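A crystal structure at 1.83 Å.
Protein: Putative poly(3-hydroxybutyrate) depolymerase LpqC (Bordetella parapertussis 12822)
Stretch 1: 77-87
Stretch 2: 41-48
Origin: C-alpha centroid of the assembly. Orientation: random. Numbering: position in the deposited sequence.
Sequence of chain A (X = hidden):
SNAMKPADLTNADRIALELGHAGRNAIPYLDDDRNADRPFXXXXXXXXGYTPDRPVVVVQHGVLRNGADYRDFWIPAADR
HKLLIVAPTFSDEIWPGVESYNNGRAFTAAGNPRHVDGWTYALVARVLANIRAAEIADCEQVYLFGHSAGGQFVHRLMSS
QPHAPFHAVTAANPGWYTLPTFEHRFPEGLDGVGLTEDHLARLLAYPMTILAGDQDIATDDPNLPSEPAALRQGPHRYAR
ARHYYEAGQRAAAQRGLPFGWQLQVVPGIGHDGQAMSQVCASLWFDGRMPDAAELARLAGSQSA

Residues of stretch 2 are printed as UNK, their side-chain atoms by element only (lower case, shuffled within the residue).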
# COMPACT_ATOMS: atom_id res chain seq x y z
N ALA A 77 4.22 -17.35 2.02
CA ALA A 77 3.21 -17.25 0.95
C ALA A 77 3.88 -17.26 -0.46
O ALA A 77 3.33 -17.86 -1.40
CB ALA A 77 2.32 -15.97 1.16
N ALA A 78 5.04 -16.60 -0.61
CA ALA A 78 5.74 -16.53 -1.91
C ALA A 78 6.22 -17.91 -2.28
O ALA A 78 6.15 -18.31 -3.44
CB ALA A 78 6.95 -15.57 -1.86
N ASP A 79 6.71 -18.65 -1.29
CA ASP A 79 7.21 -20.03 -1.58
C ASP A 79 6.06 -20.95 -1.99
O ASP A 79 6.22 -21.80 -2.89
CB ASP A 79 7.86 -20.60 -0.33
CG ASP A 79 9.22 -20.00 -0.06
OD1 ASP A 79 9.81 -19.39 -0.98
OD2 ASP A 79 9.71 -20.13 1.08
N ARG A 80 4.91 -20.82 -1.31
CA ARG A 80 3.73 -21.68 -1.59
C ARG A 80 3.08 -21.33 -2.96
O ARG A 80 2.84 -22.19 -3.81
CB ARG A 80 2.72 -21.55 -0.43
CG ARG A 80 1.46 -22.40 -0.57
CD ARG A 80 0.99 -22.90 0.82
NE ARG A 80 -0.42 -23.32 0.82
CZ ARG A 80 -1.44 -22.54 1.19
NH1 ARG A 80 -1.24 -21.29 1.61
NH2 ARG A 80 -2.67 -23.02 1.15
N HIS A 81 2.89 -20.05 -3.19
CA HIS A 81 2.17 -19.59 -4.36
C HIS A 81 3.02 -19.12 -5.51
O HIS A 81 2.45 -18.78 -6.56
CB HIS A 81 1.15 -18.51 -3.96
CG HIS A 81 0.19 -18.96 -2.92
ND1 HIS A 81 -0.80 -19.88 -3.19
CD2 HIS A 81 0.07 -18.65 -1.61
CE1 HIS A 81 -1.48 -20.12 -2.09
NE2 HIS A 81 -1.00 -19.37 -1.12
N LYS A 82 4.35 -19.11 -5.33
CA LYS A 82 5.30 -18.63 -6.38
C LYS A 82 5.02 -17.15 -6.72
O LYS A 82 4.69 -16.81 -7.84
CB LYS A 82 5.27 -19.53 -7.61
CG LYS A 82 5.50 -21.04 -7.30
CD LYS A 82 6.72 -21.21 -6.43
CE LYS A 82 6.97 -22.70 -6.13
NZ LYS A 82 7.71 -22.78 -4.84
N LEU A 83 5.14 -16.30 -5.73
CA LEU A 83 4.91 -14.88 -5.91
C LEU A 83 6.25 -14.18 -5.89
O LEU A 83 7.09 -14.51 -5.05
CB LEU A 83 4.14 -14.34 -4.69
CG LEU A 83 2.92 -15.20 -4.27
CD1 LEU A 83 2.37 -14.72 -2.94
CD2 LEU A 83 1.87 -15.14 -5.39
N LEU A 84 6.39 -13.12 -6.70
CA LEU A 84 7.56 -12.25 -6.59
C LEU A 84 7.24 -11.12 -5.59
O LEU A 84 6.28 -10.39 -5.76
CB LEU A 84 7.88 -11.66 -7.95
CG LEU A 84 9.08 -10.69 -7.96
CD1 LEU A 84 10.39 -11.46 -7.65
CD2 LEU A 84 9.13 -9.98 -9.36
N ILE A 85 8.00 -11.02 -4.51
CA ILE A 85 7.73 -9.99 -3.49
C ILE A 85 8.62 -8.78 -3.67
O ILE A 85 9.84 -8.94 -3.76
CB ILE A 85 7.96 -10.57 -2.05
CG1 ILE A 85 7.13 -11.85 -1.84
CG2 ILE A 85 7.61 -9.47 -0.96
CD1 ILE A 85 5.60 -11.76 -2.15
N VAL A 86 8.02 -7.58 -3.76
CA VAL A 86 8.80 -6.35 -3.90
C VAL A 86 8.32 -5.38 -2.84
O VAL A 86 7.13 -4.98 -2.85
CB VAL A 86 8.55 -5.69 -5.29
CG1 VAL A 86 9.26 -4.37 -5.40
CG2 VAL A 86 9.00 -6.65 -6.44
N ALA A 87 9.25 -5.00 -1.97
CA ALA A 87 8.95 -4.06 -0.90
C ALA A 87 9.74 -2.74 -1.11
O ALA A 87 10.90 -2.63 -0.65
CB ALA A 87 9.23 -4.69 0.43
N UNK A 41 15.11 1.72 -1.83
CA UNK A 41 15.57 0.34 -1.91
C UNK A 41 14.39 -0.57 -2.22
O UNK A 41 13.32 -0.38 -1.67
o UNK A 41 17.28 0.82 -0.25
c UNK A 41 16.86 -1.54 -0.75
c UNK A 41 16.25 -0.12 -0.59
N UNK A 42 14.60 -1.53 -3.09
CA UNK A 42 13.62 -2.59 -3.29
C UNK A 42 14.13 -3.78 -2.49
O UNK A 42 15.16 -4.38 -2.83
c UNK A 42 13.46 -2.97 -4.76
c UNK A 42 13.10 -2.42 -7.21
c UNK A 42 12.08 -1.04 -5.35
c UNK A 42 13.32 -1.85 -5.80
N UNK A 43 13.45 -4.07 -1.39
CA UNK A 43 13.75 -5.29 -0.64
C UNK A 43 12.86 -6.35 -1.25
O UNK A 43 11.64 -6.27 -1.20
c UNK A 43 14.58 -4.30 1.51
n UNK A 43 14.27 -3.05 1.94
o UNK A 43 15.73 -4.77 1.56
c UNK A 43 13.49 -5.12 0.86
N UNK A 44 13.49 -7.31 -1.90
CA UNK A 44 12.76 -8.24 -2.75
C UNK A 44 12.88 -9.68 -2.26
O UNK A 44 13.83 -10.04 -1.52
o UNK A 44 14.67 -8.58 -4.25
c UNK A 44 13.10 -6.76 -4.73
c UNK A 44 13.27 -8.17 -4.20
N UNK A 45 11.92 -10.51 -2.68
CA UNK A 45 12.09 -11.96 -2.54
C UNK A 45 11.59 -12.64 -3.78
O UNK A 45 10.45 -12.41 -4.23
c UNK A 45 10.47 -14.85 -1.43
c UNK A 45 10.63 -16.26 -1.30
c UNK A 45 11.54 -13.98 -1.18
o UNK A 45 11.97 -18.15 -0.77
c UNK A 45 12.93 -15.92 -0.60
c UNK A 45 12.76 -14.51 -0.74
c UNK A 45 11.85 -16.78 -0.91
c UNK A 45 11.37 -12.50 -1.32
N UNK A 46 12.42 -13.52 -4.32
CA UNK A 46 12.01 -14.35 -5.42
C UNK A 46 12.11 -15.82 -5.02
O UNK A 46 13.19 -16.29 -4.64
c UNK A 46 12.97 -15.32 -11.34
n UNK A 46 12.63 -16.25 -12.20
c UNK A 46 12.56 -15.02 -7.79
n UNK A 46 13.22 -14.06 -11.74
c UNK A 46 12.90 -14.08 -6.65
n UNK A 46 13.05 -15.62 -10.06
c UNK A 46 13.36 -14.65 -9.02
N UNK A 47 10.98 -16.55 -5.04
CA UNK A 47 11.03 -17.99 -4.66
C UNK A 47 11.64 -18.84 -5.75
O UNK A 47 11.61 -18.46 -6.93
c UNK A 47 9.55 -18.39 -4.53
c UNK A 47 8.82 -17.41 -5.35
c UNK A 47 9.63 -16.09 -5.40
N UNK A 48 12.14 -20.02 -5.39
CA UNK A 48 12.45 -20.99 -6.45
C UNK A 48 11.15 -21.32 -7.18
O UNK A 48 10.10 -21.39 -6.59
o UNK A 48 18.22 -21.32 -3.79
c UNK A 48 14.41 -21.98 -5.30
c UNK A 48 14.62 -22.01 -3.94
c UNK A 48 15.91 -21.78 -3.42
c UNK A 48 16.97 -21.56 -4.29
c UNK A 48 15.50 -21.76 -6.15
c UNK A 48 13.05 -22.25 -5.87
c UNK A 48 16.78 -21.54 -5.65
O HOH W 1 11.52 -20.87 -2.72

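Position 41 carries three side-chain atoms, a carbon bearing one oxygen and one carbon, and they stay out of contact with stretch 1. This beta-branched hydroxyl pattern identifies Thr41, which contributes little to the contact.

Position 42 has four carbons, forked at the second, and one terminal carbon comes within reach of Val86. The fork at the second carbon is the pattern of leucine rather than isoleucine, and in Leu42 the CD2 atom lies 4.4 Å from Val86 CG1.

At position 43 there are two carbons, the second carrying an oxygen and a nitrogen, and the first lies beside Ala87 CB. A short planar amide makes this Asn43. Its backbone does the pairing, with Asn43 N donating to Ala87 O at 3.0 Å and Ala87 N to Asn43 O at 2.8 Å, while CB of Asn43 lies 4.3 Å from CB of Ala87.

Position 44 again shows one carbon bearing an oxygen and a carbon, the latter near Val86, so it is Thr44. It faces Val86 in a non-hydrogen-bonded pair, Thr44 CG2 to Val86 CG2 at 4.4 Å, and its CA makes a CA-H...O contact with Ile85 O at 3.2 Å.

Position 45 holds a carbon followed by a six-carbon ring with one oxygen, a phenol. With chi1 at t, the ring reaches the last turn of the helix edge-on, touching Ala78, and its oxygen meets Asp79. This is Tyr45, whose CD2 lies 3.6 Å from Ala78 CB. The hydroxyl donates to Asp79, with a very short Tyr45 OH to Asp79 OD1 distance of 2.5 Å.

Position 46 is a chain of three carbons, a nitrogen, and a carbon carrying two more nitrogens, a guanidinium; near its base it meets Leu84. Arg46 is extended through chi3, its CB lies 3.8 Å from Leu84 CD1, and its NH2 is bonded elsewhere in the structure.

At position 47 three carbons close a ring onto the backbone nitrogen, and the ring packs against Ala78 and Leu83 at the helix end. This defines Pro47, with CG 3.4 Å from Ala78 O and CD 3.0 Å from Leu83 O. Lacking an N-H, it cannot continue the ladder, and Leu83 O is left without a partner.

Position 48 has one carbon followed by a ring of six carbons bearing one oxygen, and the ring leads away from stretch 1. It is Tyr48. Its backbone serves instead: Tyr48 O accepts a weak bond from Lys82 NZ at 3.3 Å, and a water links Tyr48 N to Asp79 OD1, its oxygen 2.9 Å from each.

The contact thus has two parts. Antiparallel strands are joined by four backbone hydrogen bonds, through Ile85–Tyr45 and Ala87–Asn43. The Tyr45 side chain and Pro47, just past the ladder, pack on the helix end, and Asp79 anchors the phenol.

Stretch 2 (41-48) TLNTYRPY
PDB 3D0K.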